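PDB 2C2Q: G/U mismatch-specific DNA glycosylase from Deinococcus radiodurans, which belongs to the uracil DNA glycosylase superfamily and folds as an alpha/beta protein with helices around a central, mostly parallel beta sheet. Local coordinates for residues 112-117 with 147-152; 27-32 with 81-86; 140-145 with 154-159. The protein carries 1 engineered substitution. All blocks are in the same frame, centred on the assembly; numbering follows the deposited sequence.

Contact 1: 112-117 with 147-152; sequences HYRPRI and DWPAET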
# COMPACT_ATOMS: atom_id res chain seq x y z
N HIS A 112 -4.78 6.52 13.57
CA HIS A 112 -3.80 6.34 14.63
C HIS A 112 -2.39 6.76 14.22
O HIS A 112 -1.76 7.61 14.88
CB HIS A 112 -3.85 4.90 15.18
CG HIS A 112 -2.82 4.65 16.22
ND1 HIS A 112 -2.97 5.07 17.54
CD2 HIS A 112 -1.57 4.14 16.14
CE1 HIS A 112 -1.87 4.78 18.22
NE2 HIS A 112 -1.02 4.20 17.39
N TYR A 113 -1.87 6.21 13.11
CA TYR A 113 -0.48 6.44 12.71
C TYR A 113 -0.25 7.72 11.89
O TYR A 113 0.90 8.17 11.79
CB TYR A 113 -0.04 5.23 11.89
CG TYR A 113 0.04 3.98 12.71
CD1 TYR A 113 1.06 3.85 13.68
CD2 TYR A 113 -0.85 2.91 12.52
CE1 TYR A 113 1.15 2.68 14.45
CE2 TYR A 113 -0.76 1.75 13.28
CZ TYR A 113 0.24 1.65 14.22
OH TYR A 113 0.39 0.51 15.00
N ARG A 114 -1.31 8.25 11.28
CA ARG A 114 -1.17 9.53 10.56
C ARG A 114 0.00 9.60 9.55
O ARG A 114 0.79 10.55 9.54
CB ARG A 114 -1.04 10.69 11.58
CG ARG A 114 -2.23 10.84 12.50
CD ARG A 114 -3.54 11.11 11.78
NE ARG A 114 -4.65 11.35 12.71
CZ ARG A 114 -4.87 12.52 13.33
NH1 ARG A 114 -4.09 13.57 13.14
NH2 ARG A 114 -5.90 12.64 14.18
N PRO A 115 0.13 8.62 8.64
CA PRO A 115 1.19 8.72 7.61
C PRO A 115 0.92 9.94 6.69
O PRO A 115 -0.25 10.36 6.59
CB PRO A 115 1.03 7.42 6.82
CG PRO A 115 -0.44 7.08 6.99
CD PRO A 115 -0.76 7.47 8.44
N ARG A 116 1.96 10.48 6.05
CA ARG A 116 1.74 11.67 5.17
C ARG A 116 0.93 11.29 3.92
O ARG A 116 0.15 12.11 3.41
CB ARG A 116 3.06 12.33 4.78
CG ARG A 116 3.83 13.02 5.99
CD ARG A 116 2.98 13.94 6.89
NE ARG A 116 2.14 14.84 6.13
CZ ARG A 116 2.56 15.98 5.56
NH1 ARG A 116 3.85 16.37 5.71
NH2 ARG A 116 1.70 16.70 4.83
N ILE A 117 1.13 10.05 3.44
CA ILE A 117 0.45 9.58 2.23
C ILE A 117 -0.03 8.16 2.47
O ILE A 117 0.68 7.38 3.11
CB ILE A 117 1.38 9.58 1.01
CG1 ILE A 117 1.97 11.01 0.75
CG2 ILE A 117 0.58 9.06 -0.20
CD1 ILE A 117 3.21 10.94 -0.09
N ASP A 147 -13.92 10.44 5.84
CA ASP A 147 -12.97 11.45 6.23
C ASP A 147 -11.65 10.90 6.77
O ASP A 147 -11.53 9.71 7.05
CB ASP A 147 -13.54 12.56 7.10
CG ASP A 147 -12.90 13.87 6.77
OD1 ASP A 147 -12.58 14.65 7.71
OD2 ASP A 147 -12.63 14.18 5.59
N TRP A 148 -10.67 11.78 6.92
CA TRP A 148 -9.30 11.40 6.69
C TRP A 148 -8.45 12.54 7.23
O TRP A 148 -8.79 13.74 7.06
CB TRP A 148 -9.17 11.28 5.15
CG TRP A 148 -8.15 10.36 4.61
CD1 TRP A 148 -6.91 10.72 4.15
CD2 TRP A 148 -8.25 8.94 4.42
NE1 TRP A 148 -6.23 9.61 3.71
CE2 TRP A 148 -7.03 8.50 3.86
CE3 TRP A 148 -9.24 7.99 4.67
CZ2 TRP A 148 -6.77 7.15 3.55
CZ3 TRP A 148 -8.98 6.63 4.37
CH2 TRP A 148 -7.76 6.23 3.83
N PRO A 149 -7.33 12.22 7.88
CA PRO A 149 -6.44 13.27 8.37
C PRO A 149 -6.05 14.11 7.14
O PRO A 149 -5.63 13.55 6.10
CB PRO A 149 -5.24 12.50 8.95
CG PRO A 149 -5.82 11.07 9.25
CD PRO A 149 -6.79 10.86 8.13
N ALA A 150 -6.19 15.43 7.25
CA ALA A 150 -6.03 16.33 6.12
C ALA A 150 -4.59 16.31 5.66
O ALA A 150 -4.27 16.67 4.50
CB ALA A 150 -6.35 17.76 6.55
N GLU A 151 -3.70 15.91 6.56
CA GLU A 151 -2.27 15.96 6.21
C GLU A 151 -1.90 14.59 5.66
O GLU A 151 -0.71 14.36 5.31
CB GLU A 151 -1.40 16.40 7.38
CG GLU A 151 -1.46 17.94 7.56
CD GLU A 151 -0.97 18.43 8.91
OE1 GLU A 151 -1.25 17.74 9.93
OE2 GLU A 151 -0.33 19.54 8.94
N THR A 152 -2.93 13.75 5.53
CA THR A 152 -2.80 12.38 4.90
C THR A 152 -3.42 12.39 3.49
O THR A 152 -4.61 12.30 3.34
CB THR A 152 -3.53 11.26 5.72
OG1 THR A 152 -2.92 11.12 7.02
CG2 THR A 152 -3.31 9.84 5.03
O HOH W 1 0.10 15.03 3.10

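Contact 2: 27-32 with 81-86; sequences TLVLVG and GLTDVA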
# COMPACT_ATOMS: atom_id res chain seq x y z
N THR A 27 6.17 8.64 6.03
CA THR A 27 5.85 9.43 4.83
C THR A 27 4.75 8.78 3.97
O THR A 27 3.85 9.45 3.41
CB THR A 27 7.11 9.73 4.01
OG1 THR A 27 8.11 10.38 4.85
CG2 THR A 27 6.76 10.78 2.96
N LEU A 28 4.79 7.46 3.84
CA LEU A 28 3.96 6.83 2.86
C LEU A 28 3.62 5.40 3.35
O LEU A 28 4.54 4.65 3.66
CB LEU A 28 4.75 6.70 1.55
CG LEU A 28 4.21 5.70 0.46
CD1 LEU A 28 2.80 6.12 0.01
CD2 LEU A 28 5.18 5.60 -0.73
N VAL A 29 2.34 5.09 3.37
CA VAL A 29 1.95 3.68 3.54
C VAL A 29 1.29 3.19 2.25
O VAL A 29 0.32 3.79 1.76
CB VAL A 29 0.97 3.57 4.71
CG1 VAL A 29 0.30 2.17 4.80
CG2 VAL A 29 1.63 4.00 6.06
N LEU A 30 1.79 2.05 1.79
CA LEU A 30 1.35 1.41 0.52
C LEU A 30 0.41 0.28 0.91
O LEU A 30 0.78 -0.61 1.69
CB LEU A 30 2.53 0.88 -0.26
CG LEU A 30 3.36 2.05 -0.85
CD1 LEU A 30 4.87 1.65 -0.82
CD2 LEU A 30 2.76 2.43 -2.28
N VAL A 31 -0.82 0.37 0.41
CA VAL A 31 -1.89 -0.53 0.84
C VAL A 31 -2.37 -1.42 -0.34
O VAL A 31 -2.84 -0.89 -1.38
CB VAL A 31 -3.10 0.26 1.34
CG1 VAL A 31 -4.22 -0.72 1.80
CG2 VAL A 31 -2.70 1.27 2.47
N GLY A 32 -2.21 -2.73 -0.22
CA GLY A 32 -2.67 -3.63 -1.28
C GLY A 32 -4.07 -4.16 -1.02
O GLY A 32 -4.72 -3.77 -0.05
N GLY A 81 5.72 2.43 4.98
CA GLY A 81 5.04 1.31 5.67
C GLY A 81 4.13 0.53 4.74
O GLY A 81 3.98 0.87 3.53
N LEU A 82 3.44 -0.46 5.29
CA LEU A 82 2.70 -1.41 4.50
C LEU A 82 1.52 -1.93 5.28
O LEU A 82 1.63 -2.21 6.52
CB LEU A 82 3.54 -2.66 4.12
CG LEU A 82 4.74 -2.43 3.18
CD1 LEU A 82 5.55 -3.67 3.15
CD2 LEU A 82 4.10 -2.07 1.76
N THR A 83 0.42 -2.09 4.59
CA THR A 83 -0.71 -2.92 5.07
C THR A 83 -1.58 -3.34 3.85
O THR A 83 -1.22 -3.04 2.73
CB THR A 83 -1.53 -2.19 6.17
OG1 THR A 83 -2.57 -3.05 6.67
CG2 THR A 83 -2.25 -0.92 5.61
N ASP A 84 -2.73 -3.96 4.10
CA ASP A 84 -3.66 -4.36 3.04
C ASP A 84 -5.08 -4.18 3.53
O ASP A 84 -5.33 -4.22 4.73
CB ASP A 84 -3.48 -5.84 2.71
CG ASP A 84 -2.18 -6.13 1.94
OD1 ASP A 84 -1.79 -5.34 1.02
OD2 ASP A 84 -1.53 -7.19 2.13
N VAL A 85 -6.01 -4.09 2.60
CA VAL A 85 -7.43 -3.97 3.00
C VAL A 85 -7.91 -5.26 3.64
O VAL A 85 -8.72 -5.25 4.58
CB VAL A 85 -8.29 -3.57 1.78
CG1 VAL A 85 -9.76 -3.33 2.20
CG2 VAL A 85 -7.70 -2.30 1.08
N ALA A 86 -7.45 -6.40 3.12
CA ALA A 86 -7.74 -7.72 3.68
C ALA A 86 -6.47 -8.34 4.31
O ALA A 86 -5.46 -8.57 3.61
CB ALA A 86 -8.30 -8.61 2.63

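Contact 3: 140-145 with 154-159; sequences GPQPQP and LWVLPS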
# COMPACT_ATOMS: atom_id res chain seq x y z
N GLY A 140 -2.97 8.41 -9.36
CA GLY A 140 -2.36 9.61 -8.78
C GLY A 140 -3.08 10.11 -7.54
O GLY A 140 -3.93 9.41 -6.95
N PRO A 141 -2.80 11.36 -7.14
CA PRO A 141 -3.40 11.88 -5.94
C PRO A 141 -4.85 11.98 -6.14
O PRO A 141 -5.30 12.27 -7.25
CB PRO A 141 -2.81 13.30 -5.78
CG PRO A 141 -1.80 13.42 -6.73
CD PRO A 141 -1.91 12.33 -7.79
N GLN A 142 -5.59 11.74 -5.09
CA GLN A 142 -7.01 11.86 -5.14
C GLN A 142 -7.40 13.18 -4.49
O GLN A 142 -6.67 13.68 -3.64
CB GLN A 142 -7.65 10.70 -4.42
CG GLN A 142 -7.16 9.34 -4.94
CD GLN A 142 -7.71 9.01 -6.35
OE1 GLN A 142 -8.93 8.86 -6.53
NE2 GLN A 142 -6.82 8.89 -7.31
N PRO A 143 -8.51 13.79 -4.94
CA PRO A 143 -9.12 14.86 -4.15
C PRO A 143 -9.21 14.40 -2.69
O PRO A 143 -9.53 13.23 -2.44
CB PRO A 143 -10.52 14.99 -4.78
CG PRO A 143 -10.24 14.74 -6.23
CD PRO A 143 -9.21 13.61 -6.23
N GLN A 144 -8.86 15.30 -1.77
CA GLN A 144 -8.93 15.05 -0.33
C GLN A 144 -10.38 14.72 0.16
O GLN A 144 -11.22 15.63 0.20
CB GLN A 144 -8.33 16.28 0.39
CG GLN A 144 -7.82 16.04 1.80
CD GLN A 144 -6.74 14.96 1.90
OE1 GLN A 144 -5.88 14.85 0.98
NE2 GLN A 144 -6.78 14.23 2.91
N PRO A 145 -10.66 13.45 0.52
CA PRO A 145 -12.05 12.91 0.74
C PRO A 145 -12.79 13.00 2.12
O PRO A 145 -12.98 14.12 2.65
CB PRO A 145 -11.88 11.43 0.37
CG PRO A 145 -10.45 11.32 -0.11
CD PRO A 145 -9.67 12.38 0.65
N LEU A 154 -4.08 10.90 -0.37
CA LEU A 154 -4.54 9.55 -0.77
C LEU A 154 -4.23 9.39 -2.25
O LEU A 154 -4.48 10.30 -3.06
CB LEU A 154 -6.01 9.44 -0.49
CG LEU A 154 -6.84 8.16 -0.32
CD1 LEU A 154 -8.12 8.63 0.30
CD2 LEU A 154 -7.09 7.42 -1.65
N TRP A 155 -3.67 8.24 -2.63
CA TRP A 155 -3.18 8.07 -3.99
C TRP A 155 -3.68 6.71 -4.43
O TRP A 155 -3.92 5.81 -3.60
CB TRP A 155 -1.63 8.05 -4.03
CG TRP A 155 -0.96 9.45 -4.01
CD1 TRP A 155 -1.09 10.42 -3.06
CD2 TRP A 155 -0.07 9.98 -5.00
NE1 TRP A 155 -0.31 11.52 -3.37
CE2 TRP A 155 0.31 11.29 -4.57
CE3 TRP A 155 0.44 9.50 -6.22
CZ2 TRP A 155 1.19 12.11 -5.32
CZ3 TRP A 155 1.33 10.31 -6.95
CH2 TRP A 155 1.66 11.63 -6.51
N VAL A 156 -3.81 6.56 -5.75
CA VAL A 156 -4.24 5.28 -6.34
C VAL A 156 -3.24 4.95 -7.41
O VAL A 156 -2.86 5.83 -8.22
CB VAL A 156 -5.69 5.33 -6.86
CG1 VAL A 156 -6.06 4.03 -7.61
CG2 VAL A 156 -6.72 5.56 -5.71
N LEU A 157 -2.72 3.71 -7.40
CA LEU A 157 -1.61 3.39 -8.27
C LEU A 157 -1.96 2.22 -9.16
O LEU A 157 -2.78 1.41 -8.77
CB LEU A 157 -0.33 3.05 -7.51
CG LEU A 157 0.12 4.13 -6.49
CD1 LEU A 157 1.23 3.50 -5.54
CD2 LEU A 157 0.66 5.33 -7.17
N PRO A 158 -1.37 2.15 -10.37
CA PRO A 158 -1.59 0.99 -11.27
C PRO A 158 -1.03 -0.26 -10.61
O PRO A 158 0.10 -0.24 -10.13
CB PRO A 158 -0.79 1.35 -12.54
CG PRO A 158 -0.72 2.89 -12.52
CD PRO A 158 -0.48 3.15 -11.00
N SER A 159 -1.84 -1.32 -10.59
CA SER A 159 -1.36 -2.62 -10.03
C SER A 159 -0.03 -3.11 -10.64
O SER A 159 0.18 -3.04 -11.87
CB SER A 159 -2.47 -3.67 -10.11
OG SER A 159 -1.96 -4.92 -9.76
O HOH W 2 -5.61 13.18 -1.08

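Contact 1: 112-117 with 147-152
Thr152 and Arg116 make the two firm polar links between 112-117 and 147-152, and both end on backbone carbonyls. Thr152 OG1 donates to Pro115 O at 2.8 Å. The hydroxyl approaches nearly along the C=O axis, with a C=O...OG1 angle of 166°. It can do so because OG1 stands beside its own backbone N, anti to the carbonyl carbon (chi1 -63°).

Arg116 starts out pointing away from Thr152 and its neighbours, but the chain folds back. Its bends at chi2 and chi3 return NE to the facing segment. NE then donates to Glu151 O at 3.0 Å in a fairly straight bond (164° at the hydrogen). The oxygen sits at the edge of the guanidinium, in its plane. NH2 adds a weak bond to Glu151 O at 3.4 Å. The carboxylate of Glu151 takes no part: its OE2 is 5.4 Å from Arg116 NH2. A CA-H...O contact joins Thr152 CA to Arg116 O at 3.3 Å, where the CA atoms of the two segments are nearest.

Apolar packing comes next. Arg114 CD meets the ring of Pro149 obliquely, at CG, 3.4 Å away. NE of Arg114 also lies near Pro149 CG, but the NE and NH2 groups bond elsewhere, and NH2 forms a salt bridge with Glu111. Pro115 CG faces Thr152 CG2 at the longer distance of 4.4 Å.

Residues 149-152 form a type I turn, closed by Thr152 N to Pro149 O. Arg114 directly follows helix 103-113 and leaves helical geometry with a positive phi. Val110 and Glu111 of that helix also touch Pro149. Arg116 then bonds through its backbone to Leu26 and Glu153. The contact thus lies where the chain leaves this helix for strand 117-120, beside the entry to strand 153-156.

Contact 2: 27-32 with 81-86
Leu28, Leu30 and Gly32 exchange backbone hydrogen bonds with Gly81, Thr83 and Val85 in a parallel ladder. Gly81 N donates to Leu28 O at 2.8 Å, and Leu30 N to Gly81 O at 3.0 Å. Thr83 N reaches Leu30 O at a longer 3.3 Å. Gly32 N then gives to Thr83 O, and Val85 N closes the run on Gly32 O. CA-H...O contacts fill in between, such as Val31 CA to Thr83 O at 3.2 Å.

One side chain joins the polar set. Asp84 OD1 takes a weak second bond from Gly32 N at 2.9 Å, bent to 121° at the hydrogen. Gly32 has no side chain, and OD1 comes to 3.0 Å from its CA.

Apolar contacts lie on both faces. On one, Thr83 CG2 meets Val31 CG2 at 3.9 Å and also nears Val29 CG1. With chi1 -176°, Thr83 OG1 is anti to its backbone N, and it bonds to Asp20. Further along, Val31 CG1 meets Val85 CG2, the two side chains crossing at about a right angle. On the other face Leu30 CB packs on Leu82 CD2 at 3.9 Å.

An acetate ion, probably from the crystallisation liquor, lies beside Asp84 at the C-terminal ends of these strands, where alpha/beta folds commonly place their sites. The pair forms part of the central, mostly parallel sheet of this uracil DNA glycosylase superfamily member.

Contact 3: 140-145 with 154-159
Gln142 reaches back across Leu154 and Val156. Its CB lies near Leu154 O, and CG comes to 3.4 Å from Leu154 O while also touching Leu154 CD2. A bend at chi2 (-72°) places CD, which rests on Val156 CG2 at 3.6 Å. At the tip, NE2 stays near that methyl, with OE1 somewhat farther off. NE2 donates to Gly140 O at 3.0 Å, almost straight at 172°, with the oxygen in the amide plane. NE2 has a second acceptor in Pro138 O.

Gly140 O is held twice. Val156 N reaches it at 3.1 Å, from the face of the carbonyl plane opposite to Gln142 NE2. In return Gly140 N donates to Val156 O at 2.8 Å, so these residues form an antiparallel hydrogen-bonded pair. Gln142 N bonds to Leu154 O at 2.7 Å.

Pro141 and Trp155 form the adjacent non-hydrogen-bonded pair, and their side chains lie side by side. Pro141 CD makes a CH-pi contact 3.7 Å from the centroid of the six-membered ring, only 5° off its normal. Pro141 CG covers the same ring near CZ2. The indole NE1 is bonded to Glu153. Farther out, Pro145 CG meets Leu154 CD1 at 3.6 Å.

Beyond Gln142 a water takes over from direct pairing. It accepts from Leu154 N and donates to Gln142 O and Gln144 OE1. The hairpin therefore joins backbone pairing to a proline-indole CH-pi contact, and where its arms part, one water links the backbone of both arms and the side chain of Gln144.

Overall arrangement
From the N terminus, contact 2 comes first. It closes a loop of 48 residues that includes helices 37-42 and 53-59, and pairs strand 28-32 with edge strand 80-84. Contacts 1 and 3 follow in series with it. These two cross, since their segments alternate along the chain. Contact 1 spans 29 residues and ties the end of helix 103-113 to the loop before strand 153-156. Contact 3 spans eight and forms the hairpin at the other edge of the sheet. Strand 117-120 lies between strands 28-32 and 153-156 and joins the two pairings: Ile117 O bonds to Val29 N and Ile117 CG2 packs on Trp155. Gln144 NE2 bonds to Thr152 O, linking contacts 3 and 1.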